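Local coordinates for protein peptidase S15/CocE/NonD (Thaumarchaeota archaeon SCGC AB-539-E09, PDB 4PF1) that probably acts as a serine aminopeptidase of the S15/CocE family, cleaving residues from the N-termini of peptides with an alpha/beta-hydrolase catalytic domain, at residues 210-215 and 251-256; 377-382 and 563-568; 493-498 and 609-614; 587-592 and 604-609. One frame throughout, in Å; residues are numbered along the deposited sequence.

Contact 1 lies in the catalytic part of the chain: the end of helix 204-215 meets the start of helix 254-261 through apolar packing and one carboxylate bond, with a second subunit close by. Contacts 3 and 4 lie in the beta-rich C-terminal part, and contact 2, about 41 Å from contact 1 between centres, joins that part to the mixed hydrolase sheet, mainly through hydroxyl, carboxylate and imidazole groups. Contacts 1, 2 and 3 are buried, contact 4 only partly so. Contacts 3 and 4 share strand 606-625 and touch each other. In contact 3 it pairs regularly with strand 489-496; in contact 4 its start and the residues leading into it meet a loop through an amide side chain and a water.

Contact 1: residues 210-215 and 251-256; sequences YAYNQE and ESIGFW
Ala-211 faces Phe-255, and Glu-215 faces Ile-253, where the last turn of helix 204-215 runs past the start of helix 254-261, each pair with CA atoms 6.3 Å apart. Ile-253 sits at the N-cap position of the second helix and packs against the first helix with both branches. Its CG2, anti to the backbone N, lies 3.4 Å from Glu-215 OE1 and close to Ala-211 O, while CD1 reaches Tyr-212 CD2 at 3.9 Å, meeting the ring obliquely. Ala-211 CB adds an apolar touch at the edge of the Phe-255 ring, 4.3 Å from CD2.

The polar link comes from Glu-215. Its chain is extended beyond CG and carries the carboxylate to the first turn of helix 254-261, where OE1 takes the N-H of Phe-255 at 2.9 Å. The bond is fairly straight, 158° at the hydrogen, and uses the syn lone pair of OE1. The carboxylate also lies against Phe-255 CB, 3.3 Å from OE1, and its plane stands at 77° to the phenyl ring. That ring goes on to an edge-to-face contact with Trp-196.

In the assembly, Phe-23 of a second subunit meets the Tyr-212 ring and packs on Ile-253, and Asp-18 of that subunit brings a like charge close to Glu-215 OE2. A negative group at the N-terminal turn of a helix would be favoured by the helix dipole, whereas the neighbouring Asp-18 carboxylate would tend to raise the proton affinity of the pair. The buried acid probably feels both influences, which would oppose each other.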
loop_
_atom_site.group_PDB
_atom_site.type_symbol
_atom_site.label_atom_id
_atom_site.label_comp_id
_atom_site.label_asym_id
_atom_site.label_seq_id
_atom_site.Cartn_x
_atom_site.Cartn_y
_atom_site.Cartn_z
ATOM N N TYR A 210 -26.516 10.740 -11.143
ATOM C CA TYR A 210 -27.287 9.498 -11.231
ATOM C C TYR A 210 -28.476 9.638 -12.195
ATOM O O TYR A 210 -28.679 8.755 -13.026
ATOM C CB TYR A 210 -27.764 9.055 -9.839
ATOM C CG TYR A 210 -28.581 7.782 -9.847
ATOM C CD1 TYR A 210 -29.973 7.824 -9.892
ATOM C CD2 TYR A 210 -27.967 6.534 -9.769
ATOM C CE1 TYR A 210 -30.730 6.656 -9.896
ATOM C CE2 TYR A 210 -28.717 5.359 -9.762
ATOM C CZ TYR A 210 -30.099 5.426 -9.822
ATOM O OH TYR A 210 -30.847 4.278 -9.809
ATOM N N ALA A 211 -29.259 10.737 -12.085
ATOM C CA ALA A 211 -30.386 10.977 -12.994
ATOM C C ALA A 211 -29.883 11.123 -14.435
ATOM O O ALA A 211 -30.494 10.581 -15.347
ATOM C CB ALA A 211 -31.158 12.222 -12.571
ATOM N N TYR A 212 -28.721 11.779 -14.620
ATOM C CA TYR A 212 -28.089 11.965 -15.928
ATOM C C TYR A 212 -27.696 10.621 -16.538
ATOM O O TYR A 212 -28.098 10.328 -17.652
ATOM C CB TYR A 212 -26.849 12.870 -15.791
ATOM C CG TYR A 212 -26.266 13.344 -17.105
ATOM C CD1 TYR A 212 -25.315 12.586 -17.782
ATOM C CD2 TYR A 212 -26.601 14.589 -17.629
ATOM C CE1 TYR A 212 -24.744 13.035 -18.973
ATOM C CE2 TYR A 212 -26.031 15.055 -18.814
ATOM C CZ TYR A 212 -25.104 14.273 -19.484
ATOM O OH TYR A 212 -24.544 14.725 -20.655
ATOM N N ASN A 213 -26.911 9.808 -15.800
ATOM C CA ASN A 213 -26.408 8.510 -16.258
ATOM C C ASN A 213 -27.531 7.516 -16.561
ATOM O O ASN A 213 -27.531 6.912 -17.631
ATOM C CB ASN A 213 -25.432 7.914 -15.220
ATOM C CG ASN A 213 -24.133 8.672 -15.098
ATOM O OD1 ASN A 213 -23.699 9.361 -16.021
ATOM N ND2 ASN A 213 -23.481 8.568 -13.948
ATOM N N GLN A 214 -28.491 7.366 -15.646
ATOM C CA GLN A 214 -29.599 6.420 -15.801
ATOM C C GLN A 214 -30.700 6.908 -16.763
ATOM O O GLN A 214 -31.509 6.086 -17.207
ATOM C CB GLN A 214 -30.239 6.110 -14.427
ATOM C CG GLN A 214 -29.313 5.395 -13.431
ATOM C CD GLN A 214 -28.988 3.979 -13.840
ATOM O OE1 GLN A 214 -27.846 3.653 -14.156
ATOM N NE2 GLN A 214 -29.982 3.105 -13.827
ATOM N N GLU A 215 -30.782 8.230 -17.053
ATOM C CA GLU A 215 -31.903 8.722 -17.870
ATOM C C GLU A 215 -31.532 9.492 -19.151
ATOM O O GLU A 215 -32.446 9.828 -19.914
ATOM C CB GLU A 215 -32.853 9.572 -17.031
ATOM C CG GLU A 215 -33.443 8.814 -15.859
ATOM C CD GLU A 215 -34.647 9.467 -15.227
ATOM O OE1 GLU A 215 -34.816 10.698 -15.385
ATOM O OE2 GLU A 215 -35.452 8.737 -14.609
ATOM N N GLU A 251 -32.494 19.687 -18.776
ATOM C CA GLU A 251 -33.866 20.197 -18.877
ATOM C C GLU A 251 -34.860 19.143 -19.410
ATOM O O GLU A 251 -36.029 19.180 -19.030
ATOM C CB GLU A 251 -33.920 21.458 -19.760
ATOM C CG GLU A 251 -33.322 22.694 -19.101
ATOM C CD GLU A 251 -31.824 22.895 -19.273
ATOM O OE1 GLU A 251 -31.140 21.959 -19.747
ATOM O OE2 GLU A 251 -31.335 23.997 -18.937
ATOM N N SER A 252 -34.387 18.197 -20.255
ATOM C CA SER A 252 -35.218 17.147 -20.864
ATOM C C SER A 252 -35.212 15.817 -20.062
ATOM O O SER A 252 -35.981 14.907 -20.393
ATOM C CB SER A 252 -34.771 16.887 -22.301
ATOM O OG SER A 252 -33.432 16.421 -22.347
ATOM N N ILE A 253 -34.352 15.701 -19.029
ATOM C CA ILE A 253 -34.284 14.492 -18.192
ATOM C C ILE A 253 -35.448 14.541 -17.177
ATOM O O ILE A 253 -35.540 15.476 -16.381
ATOM C CB ILE A 253 -32.878 14.328 -17.536
ATOM C CG1 ILE A 253 -31.839 13.888 -18.602
ATOM C CG2 ILE A 253 -32.912 13.331 -16.361
ATOM C CD1 ILE A 253 -30.432 14.319 -18.335
ATOM N N GLY A 254 -36.343 13.556 -17.282
ATOM C CA GLY A 254 -37.583 13.448 -16.514
ATOM C C GLY A 254 -37.502 13.543 -15.003
ATOM O O GLY A 254 -38.310 14.251 -14.394
ATOM N N PHE A 255 -36.559 12.805 -14.373
ATOM C CA PHE A 255 -36.454 12.817 -12.912
ATOM C C PHE A 255 -35.971 14.167 -12.378
ATOM O O PHE A 255 -36.399 14.554 -11.291
ATOM C CB PHE A 255 -35.580 11.671 -12.374
ATOM C CG PHE A 255 -35.706 11.474 -10.880
ATOM C CD1 PHE A 255 -36.957 11.341 -10.279
ATOM C CD2 PHE A 255 -34.577 11.444 -10.068
ATOM C CE1 PHE A 255 -37.072 11.170 -8.896
ATOM C CE2 PHE A 255 -34.696 11.275 -8.685
ATOM C CZ PHE A 255 -35.941 11.142 -8.110
ATOM N N TRP A 256 -35.124 14.906 -13.142
ATOM C CA TRP A 256 -34.694 16.249 -12.725
ATOM C C TRP A 256 -35.892 17.207 -12.732
ATOM O O TRP A 256 -36.040 18.011 -11.806
ATOM C CB TRP A 256 -33.552 16.799 -13.608
ATOM C CG TRP A 256 -33.323 18.281 -13.446
ATOM C CD1 TRP A 256 -33.479 19.241 -14.402
ATOM C CD2 TRP A 256 -33.026 18.978 -12.223
ATOM N NE1 TRP A 256 -33.245 20.487 -13.867
ATOM C CE2 TRP A 256 -32.982 20.356 -12.526
ATOM C CE3 TRP A 256 -32.793 18.569 -10.897
ATOM C CZ2 TRP A 256 -32.675 21.326 -11.563
ATOM C CZ3 TRP A 256 -32.488 19.529 -9.943
ATOM C CH2 TRP A 256 -32.437 20.890 -10.278
#

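Contact 2: residues 377-382 and 563-568; sequences SYETGA and SHTFLP
Thr-380 and His-564 set their side chains at about a right angle, and Thr-380 OG1 meets the imidazole at its edge, near the ring plane, 2.8 Å from ND1. Either atom could donate in this hydrogen bond. The other ring nitrogen, NE2, is bonded to Asp-509, which leaves the imidazole gripped at both nitrogens, while its CD2 lies over the centre of the Phe-566 ring.

Glu-379 crosses Thr-565 obliquely. With CG anti to the backbone N (chi1 -172°) and the chain extended beyond it, the carboxylate accepts a bond from Thr-565 OG1 to OE2, modelled at a doubtfully short 2.5 Å. Arg-483 makes a salt bridge to the same oxygen and His-386 bonds to OE1, fixing the carboxylate. Further back, Ser-377 OG and Ser-563 OG approach to 2.8 Å.

Between these side chains the backbones join at a single bridge: Thr-380 N donates to Ser-563 O at 2.8 Å, and Thr-565 N to Thr-380 O at 3.0 Å. The strands run nearly parallel, 18° apart. The contact joins two sheets: the chain just past strand 375-379 of the mixed alpha/beta-hydrolase sheet meets strand 562-566, the partner of strand 482-486 in the C-terminal half.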
loop_
_atom_site.group_PDB
_atom_site.type_symbol
_atom_site.label_atom_id
_atom_site.label_comp_id
_atom_site.label_asym_id
_atom_site.label_seq_id
_atom_site.Cartn_x
_atom_site.Cartn_y
_atom_site.Cartn_z
ATOM N N SER A 377 -30.022 -7.590 15.743
ATOM C CA SER A 377 -29.240 -6.358 15.756
ATOM C C SER A 377 -27.793 -6.595 16.161
ATOM O O SER A 377 -27.522 -7.248 17.172
ATOM C CB SER A 377 -29.885 -5.339 16.694
ATOM O OG SER A 377 -29.067 -4.198 16.893
ATOM N N TYR A 378 -26.862 -6.045 15.372
ATOM C CA TYR A 378 -25.441 -6.105 15.685
ATOM C C TYR A 378 -25.073 -4.853 16.443
ATOM O O TYR A 378 -25.316 -3.741 15.964
ATOM C CB TYR A 378 -24.593 -6.246 14.416
ATOM C CG TYR A 378 -23.114 -6.464 14.676
ATOM C CD1 TYR A 378 -22.270 -5.393 14.963
ATOM C CD2 TYR A 378 -22.547 -7.730 14.563
ATOM C CE1 TYR A 378 -20.902 -5.582 15.162
ATOM C CE2 TYR A 378 -21.180 -7.932 14.763
ATOM C CZ TYR A 378 -20.361 -6.852 15.054
ATOM O OH TYR A 378 -19.011 -7.040 15.215
ATOM N N GLU A 379 -24.504 -5.030 17.632
ATOM C CA GLU A 379 -24.102 -3.926 18.488
ATOM C C GLU A 379 -22.633 -3.607 18.267
ATOM O O GLU A 379 -21.775 -4.457 18.522
ATOM C CB GLU A 379 -24.374 -4.277 19.962
ATOM C CG GLU A 379 -24.178 -3.121 20.930
ATOM C CD GLU A 379 -24.403 -3.464 22.391
ATOM O OE1 GLU A 379 -24.456 -4.669 22.728
ATOM O OE2 GLU A 379 -24.519 -2.521 23.205
ATOM N N THR A 380 -22.339 -2.381 17.790
ATOM C CA THR A 380 -20.962 -1.927 17.577
ATOM C C THR A 380 -20.342 -1.599 18.946
ATOM O O THR A 380 -21.067 -1.418 19.924
ATOM C CB THR A 380 -20.898 -0.764 16.562
ATOM O OG1 THR A 380 -21.867 0.234 16.892
ATOM C CG2 THR A 380 -21.103 -1.234 15.125
ATOM N N GLY A 381 -19.016 -1.626 19.022
ATOM C CA GLY A 381 -18.296 -1.450 20.278
ATOM C C GLY A 381 -18.152 -2.777 20.997
ATOM O O GLY A 381 -17.034 -3.245 21.226
ATOM N N ALA A 382 -19.300 -3.416 21.321
ATOM C CA ALA A 382 -19.355 -4.733 21.961
ATOM C C ALA A 382 -19.099 -5.856 20.938
ATOM O O ALA A 382 -18.630 -6.932 21.319
ATOM C CB ALA A 382 -20.710 -4.933 22.623
ATOM N N SER A 563 -27.013 1.055 17.733
ATOM C CA SER A 563 -26.889 -0.193 18.479
ATOM C C SER A 563 -25.440 -0.246 18.839
ATOM O O SER A 563 -24.616 -0.703 18.045
ATOM C CB SER A 563 -27.332 -1.388 17.635
ATOM O OG SER A 563 -27.459 -2.547 18.439
ATOM N N HIS A 564 -25.091 0.439 19.930
ATOM C CA HIS A 564 -23.699 0.677 20.250
ATOM C C HIS A 564 -23.411 0.669 21.738
ATOM O O HIS A 564 -24.257 1.053 22.551
ATOM C CB HIS A 564 -23.315 2.054 19.668
ATOM C CG HIS A 564 -21.864 2.406 19.769
ATOM N ND1 HIS A 564 -20.918 1.782 18.980
ATOM C CD2 HIS A 564 -21.259 3.362 20.510
ATOM C CE1 HIS A 564 -19.765 2.349 19.293
ATOM N NE2 HIS A 564 -19.923 3.312 20.200
ATOM N N THR A 565 -22.181 0.283 22.083
ATOM C CA THR A 565 -21.674 0.387 23.433
ATOM C C THR A 565 -20.541 1.406 23.431
ATOM O O THR A 565 -19.525 1.197 22.768
ATOM C CB THR A 565 -21.233 -0.984 23.990
ATOM O OG1 THR A 565 -22.386 -1.797 24.180
ATOM C CG2 THR A 565 -20.488 -0.863 25.318
ATOM N N PHE A 566 -20.734 2.520 24.145
ATOM C CA PHE A 566 -19.693 3.519 24.363
ATOM C C PHE A 566 -18.815 2.957 25.481
ATOM O O PHE A 566 -19.242 2.918 26.639
ATOM C CB PHE A 566 -20.302 4.884 24.734
ATOM C CG PHE A 566 -21.054 5.596 23.633
ATOM C CD1 PHE A 566 -20.379 6.370 22.694
ATOM C CD2 PHE A 566 -22.441 5.549 23.573
ATOM C CE1 PHE A 566 -21.076 7.045 21.686
ATOM C CE2 PHE A 566 -23.138 6.233 22.569
ATOM C CZ PHE A 566 -22.451 6.978 21.633
ATOM N N LEU A 567 -17.659 2.390 25.112
ATOM C CA LEU A 567 -16.776 1.678 26.039
ATOM C C LEU A 567 -16.037 2.617 27.034
ATOM O O LEU A 567 -15.953 3.821 26.784
ATOM C CB LEU A 567 -15.753 0.836 25.239
ATOM C CG LEU A 567 -16.303 -0.396 24.511
ATOM C CD1 LEU A 567 -15.342 -0.863 23.436
ATOM C CD2 LEU A 567 -16.592 -1.535 25.484
ATOM N N PRO A 568 -15.492 2.081 28.171
ATOM C CA PRO A 568 -14.760 2.951 29.119
ATOM C C PRO A 568 -13.574 3.667 28.462
ATOM O O PRO A 568 -12.883 3.085 27.620
ATOM C CB PRO A 568 -14.289 1.977 30.206
ATOM C CG PRO A 568 -15.213 0.818 30.108
ATOM C CD PRO A 568 -15.531 0.685 28.654
#

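Contact 3: residues 493-498 and 609-614; sequences FASTSG and RVWRTA
Arg-609 and Ser-495 form an antiparallel hydrogen-bonded pair, and the arginine side chain runs out beside the serine. CB is the atom that packs closely, 3.4 Å from Ser-495 OG. CG stands anti to the carbonyl carbon (chi1 -73°) and passes the same hydroxyl at a longer distance, and CD comes to 3.8 Å from Ser-495 OG. Beyond this the chain, extended from CG to NE, leads away from strand 489-496. NE makes a salt bridge to Glu-427, and NH1 donates to a water at 2.9 Å. That water is also hydrogen-bonded to Ser-495 OG, 2.9 Å away, and closes a bridge from the tip of the arginine back to the residue beside its CB. Trp-611 also approaches the hydroxyl, with NE1 3.3 Å from Ser-495 OG and the hydroxyl and water both near the plane of the indole at its edge.

The main chains pair regularly. Ser-495 N donates to Arg-609 O and Arg-609 N to Ser-495 O, and Trp-611 N reaches Phe-493 O at 2.9 Å. Ala-494 and Val-610 make the intervening non-hydrogen-bonded pair, with side chains on the face that carries neither Arg-609 nor Ser-495.

Strand 606-625 is bonded on its other edge to strand 425-430, through Val-610 and Asp-426, and strand 489-496 to strand 553-558, through Ala-494 and Leu-553. Val-610 packs on Leu-471 and Trp-473 of strand 471-474, which belongs to a separate four-stranded sheet, while Trp-611 meets the ring of Phe-425.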
loop_
_atom_site.group_PDB
_atom_site.type_symbol
_atom_site.label_atom_id
_atom_site.label_comp_id
_atom_site.label_asym_id
_atom_site.label_seq_id
_atom_site.Cartn_x
_atom_site.Cartn_y
_atom_site.Cartn_z
ATOM N N PHE A 493 -33.256 23.522 20.047
ATOM C CA PHE A 493 -33.807 24.860 20.209
ATOM C C PHE A 493 -32.772 25.820 19.660
ATOM O O PHE A 493 -31.698 25.977 20.251
ATOM C CB PHE A 493 -34.143 25.156 21.682
ATOM C CG PHE A 493 -35.314 24.375 22.230
ATOM C CD1 PHE A 493 -36.609 24.869 22.126
ATOM C CD2 PHE A 493 -35.123 23.157 22.869
ATOM C CE1 PHE A 493 -37.691 24.158 22.657
ATOM C CE2 PHE A 493 -36.207 22.431 23.367
ATOM C CZ PHE A 493 -37.482 22.942 23.267
ATOM N N ALA A 494 -33.029 26.368 18.469
ATOM C CA ALA A 494 -32.047 27.213 17.808
ATOM C C ALA A 494 -32.651 28.469 17.184
ATOM O O ALA A 494 -33.803 28.467 16.746
ATOM C CB ALA A 494 -31.315 26.413 16.743
ATOM N N SER A 495 -31.844 29.537 17.126
ATOM C CA SER A 495 -32.215 30.795 16.494
ATOM C C SER A 495 -31.202 31.151 15.411
ATOM O O SER A 495 -30.023 30.816 15.533
ATOM C CB SER A 495 -32.312 31.916 17.526
ATOM O OG SER A 495 -31.040 32.286 18.034
ATOM N N THR A 496 -31.666 31.812 14.353
ATOM C CA THR A 496 -30.814 32.283 13.261
ATOM C C THR A 496 -31.139 33.737 12.960
ATOM O O THR A 496 -32.296 34.143 13.086
ATOM C CB THR A 496 -30.953 31.390 11.998
ATOM O OG1 THR A 496 -30.172 31.959 10.938
ATOM C CG2 THR A 496 -32.404 31.227 11.532
ATOM N N SER A 497 -30.132 34.518 12.535
ATOM C CA SER A 497 -30.361 35.910 12.146
ATOM C C SER A 497 -30.961 35.982 10.719
ATOM O O SER A 497 -31.377 37.053 10.282
ATOM C CB SER A 497 -29.072 36.723 12.244
ATOM O OG SER A 497 -28.042 36.189 11.430
ATOM N N GLY A 498 -31.023 34.834 10.035
ATOM C CA GLY A 498 -31.592 34.713 8.695
ATOM C C GLY A 498 -33.040 34.247 8.681
ATOM O O GLY A 498 -33.659 34.112 9.741
ATOM N N ARG A 609 -27.429 30.327 16.899
ATOM C CA ARG A 609 -27.378 30.131 18.345
ATOM C C ARG A 609 -28.114 28.875 18.759
ATOM O O ARG A 609 -29.312 28.761 18.506
ATOM C CB ARG A 609 -27.985 31.340 19.079
ATOM C CG ARG A 609 -27.127 32.588 19.076
ATOM C CD ARG A 609 -27.897 33.750 19.668
ATOM N NE ARG A 609 -27.119 34.987 19.654
ATOM C CZ ARG A 609 -27.574 36.157 20.088
ATOM N NH1 ARG A 609 -28.804 36.260 20.577
ATOM N NH2 ARG A 609 -26.802 37.233 20.040
ATOM N N VAL A 610 -27.409 27.942 19.417
ATOM C CA VAL A 610 -28.020 26.734 19.963
ATOM C C VAL A 610 -28.258 26.994 21.460
ATOM O O VAL A 610 -27.303 27.090 22.239
ATOM C CB VAL A 610 -27.189 25.455 19.680
ATOM C CG1 VAL A 610 -27.687 24.275 20.509
ATOM C CG2 VAL A 610 -27.216 25.112 18.190
ATOM N N TRP A 611 -29.534 27.184 21.833
ATOM C CA TRP A 611 -29.939 27.543 23.190
ATOM C C TRP A 611 -29.990 26.337 24.131
ATOM O O TRP A 611 -30.340 25.235 23.715
ATOM C CB TRP A 611 -31.284 28.276 23.163
ATOM C CG TRP A 611 -31.178 29.680 22.633
ATOM C CD1 TRP A 611 -30.906 30.059 21.350
ATOM C CD2 TRP A 611 -31.325 30.893 23.387
ATOM N NE1 TRP A 611 -30.866 31.431 21.258
ATOM C CE2 TRP A 611 -31.115 31.969 22.495
ATOM C CE3 TRP A 611 -31.622 31.175 24.732
ATOM C CZ2 TRP A 611 -31.229 33.306 22.897
ATOM C CZ3 TRP A 611 -31.715 32.500 25.132
ATOM C CH2 TRP A 611 -31.508 33.548 24.223
ATOM N N ARG A 612 -29.634 26.561 25.405
ATOM C CA ARG A 612 -29.574 25.521 26.439
ATOM C C ARG A 612 -30.010 26.099 27.792
ATOM O O ARG A 612 -29.176 26.396 28.654
ATOM C CB ARG A 612 -28.155 24.913 26.520
ATOM C CG ARG A 612 -27.033 25.916 26.243
ATOM C CD ARG A 612 -25.676 25.331 26.530
ATOM N NE ARG A 612 -24.606 26.268 26.186
ATOM C CZ ARG A 612 -24.086 27.155 27.027
ATOM N NH1 ARG A 612 -24.530 27.236 28.276
ATOM N NH2 ARG A 612 -23.113 27.963 26.628
ATOM N N THR A 613 -31.327 26.312 27.944
ATOM C CA THR A 613 -31.934 26.882 29.154
ATOM C C THR A 613 -33.087 25.989 29.621
ATOM O O THR A 613 -33.460 25.067 28.903
ATOM C CB THR A 613 -32.434 28.324 28.882
ATOM O OG1 THR A 613 -33.485 28.284 27.917
ATOM C CG2 THR A 613 -31.332 29.258 28.404
ATOM N N ALA A 614 -33.672 26.279 30.802
ATOM C CA ALA A 614 -34.826 25.532 31.325
ATOM C C ALA A 614 -35.999 25.575 30.326
ATOM O O ALA A 614 -36.636 24.547 30.081
ATOM C CB ALA A 614 -35.258 26.110 32.667
HETATM O O HOH W 1 -31.126 34.646 19.758
#

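Contact 4: residues 587-592 and 604-609; sequences NPQTFV and RKATQR
Gln-589 reaches Arg-604 and Ala-606 because chi1 (-60°) puts CG anti to its own carbonyl carbon and chi2 (-173°) carries CD straight on, toward the beginning of strand 606-625. The amide nitrogen NE2 then donates to Arg-604 O at 3.0 Å, on a lone pair in the carbonyl plane, though this oxygen lies a little out of the plane of the Gln-589 amide. The methyl of Ala-606 lies beside the amide, its CB 3.4 Å from NE2. At the other end OE1 is hydrogen-bonded to Ser-430 of strand 425-430, so that the orientation of the group is set from both ends.

A backbone bond runs alongside: Arg-604 N donates to Pro-588 O at 3.1 Å, with 158° at the hydrogen. Arg-604 thus uses both its N-H and its carbonyl on the loop. The CG2 methyl of Thr-590 meets the guanidinium of Arg-604 at the edge, near the plane, 3.4 Å from NE, with the two side chains crossing at about a right angle, while Thr-590 OG1 is bonded to Ser-602 O. Within the loop, Asn-587 OD1 takes the N-H of Gln-589 at 3.0 Å in an Asx turn.

A water donates to Gln-589 O at 2.9 Å and, over a longer reach, to Lys-605 O. The contact is therefore largely polar: one neutral amide ties the loop to the lead-in of strand 606-625 and to strand 425-430, main-chain groups of Pro-588 and Arg-604 find partners across it, and the charged arginine contributes its guanidinium edge to a methyl.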
loop_
_atom_site.group_PDB
_atom_site.type_symbol
_atom_site.label_atom_id
_atom_site.label_comp_id
_atom_site.label_asym_id
_atom_site.label_seq_id
_atom_site.Cartn_x
_atom_site.Cartn_y
_atom_site.Cartn_z
ATOM N N ASN A 587 -27.936 25.975 1.989
ATOM C CA ASN A 587 -29.116 26.745 2.314
ATOM C C ASN A 587 -28.722 28.220 2.159
ATOM O O ASN A 587 -27.671 28.617 2.678
ATOM C CB ASN A 587 -29.617 26.433 3.727
ATOM C CG ASN A 587 -30.996 26.980 4.008
ATOM O OD1 ASN A 587 -31.228 28.194 4.004
ATOM N ND2 ASN A 587 -31.942 26.092 4.259
ATOM N N PRO A 588 -29.489 29.036 1.394
ATOM C CA PRO A 588 -29.097 30.450 1.207
ATOM C C PRO A 588 -29.063 31.248 2.512
ATOM O O PRO A 588 -28.348 32.246 2.601
ATOM C CB PRO A 588 -30.168 30.996 0.252
ATOM C CG PRO A 588 -30.791 29.786 -0.371
ATOM C CD PRO A 588 -30.737 28.723 0.670
ATOM N N GLN A 589 -29.817 30.784 3.532
ATOM C CA GLN A 589 -29.951 31.382 4.869
ATOM C C GLN A 589 -30.838 32.654 4.822
ATOM O O GLN A 589 -30.992 33.353 5.822
ATOM C CB GLN A 589 -28.592 31.595 5.573
ATOM C CG GLN A 589 -27.860 30.260 5.757
ATOM C CD GLN A 589 -26.591 30.283 6.563
ATOM O OE1 GLN A 589 -26.157 29.246 7.065
ATOM N NE2 GLN A 589 -25.917 31.423 6.642
ATOM N N THR A 590 -31.475 32.881 3.662
ATOM C CA THR A 590 -32.552 33.845 3.428
ATOM C C THR A 590 -33.629 33.043 2.721
ATOM O O THR A 590 -33.287 32.167 1.919
ATOM C CB THR A 590 -32.110 35.112 2.650
ATOM O OG1 THR A 590 -31.812 34.786 1.295
ATOM C CG2 THR A 590 -30.953 35.854 3.308
ATOM N N PHE A 591 -34.911 33.266 3.048
ATOM C CA PHE A 591 -35.991 32.481 2.448
ATOM C C PHE A 591 -36.205 32.809 0.964
ATOM O O PHE A 591 -36.413 33.970 0.601
ATOM C CB PHE A 591 -37.309 32.643 3.222
ATOM C CG PHE A 591 -38.411 31.724 2.738
ATOM C CD1 PHE A 591 -38.440 30.386 3.116
ATOM C CD2 PHE A 591 -39.404 32.190 1.884
ATOM C CE1 PHE A 591 -39.452 29.534 2.662
ATOM C CE2 PHE A 591 -40.411 31.336 1.423
ATOM C CZ PHE A 591 -40.430 30.014 1.817
ATOM N N VAL A 592 -36.175 31.757 0.123
ATOM C CA VAL A 592 -36.437 31.812 -1.322
ATOM C C VAL A 592 -37.554 30.788 -1.651
ATOM O O VAL A 592 -37.693 29.810 -0.911
ATOM C CB VAL A 592 -35.160 31.585 -2.195
ATOM C CG1 VAL A 592 -34.147 32.705 -2.001
ATOM C CG2 VAL A 592 -34.524 30.217 -1.940
ATOM N N ARG A 604 -26.442 34.622 2.185
ATOM C CA ARG A 604 -25.881 35.562 3.162
ATOM C C ARG A 604 -25.469 34.885 4.464
ATOM O O ARG A 604 -26.090 33.902 4.879
ATOM C CB ARG A 604 -26.884 36.685 3.490
ATOM C CG ARG A 604 -27.462 37.440 2.288
ATOM C CD ARG A 604 -28.114 38.763 2.689
ATOM N NE ARG A 604 -29.009 38.633 3.845
ATOM C CZ ARG A 604 -28.770 39.167 5.043
ATOM N NH1 ARG A 604 -27.672 39.884 5.250
ATOM N NH2 ARG A 604 -29.630 38.988 6.038
ATOM N N LYS A 605 -24.458 35.472 5.148
ATOM C CA LYS A 605 -23.969 35.026 6.457
ATOM C C LYS A 605 -25.072 35.147 7.490
ATOM O O LYS A 605 -25.886 36.072 7.419
ATOM C CB LYS A 605 -22.764 35.872 6.909
ATOM C CG LYS A 605 -21.487 35.642 6.125
ATOM C CD LYS A 605 -20.357 36.485 6.691
ATOM C CE LYS A 605 -19.169 36.542 5.766
ATOM N NZ LYS A 605 -18.031 37.267 6.383
ATOM N N ALA A 606 -25.104 34.223 8.452
ATOM C CA ALA A 606 -26.100 34.252 9.517
ATOM C C ALA A 606 -25.474 33.874 10.847
ATOM O O ALA A 606 -24.577 33.026 10.894
ATOM C CB ALA A 606 -27.251 33.315 9.193
ATOM N N THR A 607 -25.942 34.517 11.924
ATOM C CA THR A 607 -25.507 34.258 13.292
ATOM C C THR A 607 -26.404 33.168 13.862
ATOM O O THR A 607 -27.615 33.356 13.947
ATOM C CB THR A 607 -25.536 35.563 14.107
ATOM O OG1 THR A 607 -24.688 36.514 13.467
ATOM C CG2 THR A 607 -25.088 35.367 15.543
ATOM N N GLN A 608 -25.817 32.009 14.194
ATOM C CA GLN A 608 -26.559 30.849 14.691
ATOM C C GLN A 608 -26.350 30.665 16.176
ATOM O O GLN A 608 -25.228 30.800 16.662
ATOM C CB GLN A 608 -26.152 29.558 13.942
ATOM C CG GLN A 608 -25.809 29.731 12.447
ATOM C CD GLN A 608 -27.019 29.989 11.585
ATOM O OE1 GLN A 608 -27.663 31.034 11.672
ATOM N NE2 GLN A 608 -27.307 29.074 10.680
ATOM N N ARG A 609 -27.429 30.327 16.899
ATOM C CA ARG A 609 -27.378 30.131 18.345
ATOM C C ARG A 609 -28.114 28.875 18.759
ATOM O O ARG A 609 -29.312 28.761 18.506
ATOM C CB ARG A 609 -27.985 31.340 19.079
ATOM C CG ARG A 609 -27.127 32.588 19.076
ATOM C CD ARG A 609 -27.897 33.750 19.668
ATOM N NE ARG A 609 -27.119 34.987 19.654
ATOM C CZ ARG A 609 -27.574 36.157 20.088
ATOM N NH1 ARG A 609 -28.804 36.260 20.577
ATOM N NH2 ARG A 609 -26.802 37.233 20.040
HETATM O O HOH W 2 -28.942 35.301 6.506
#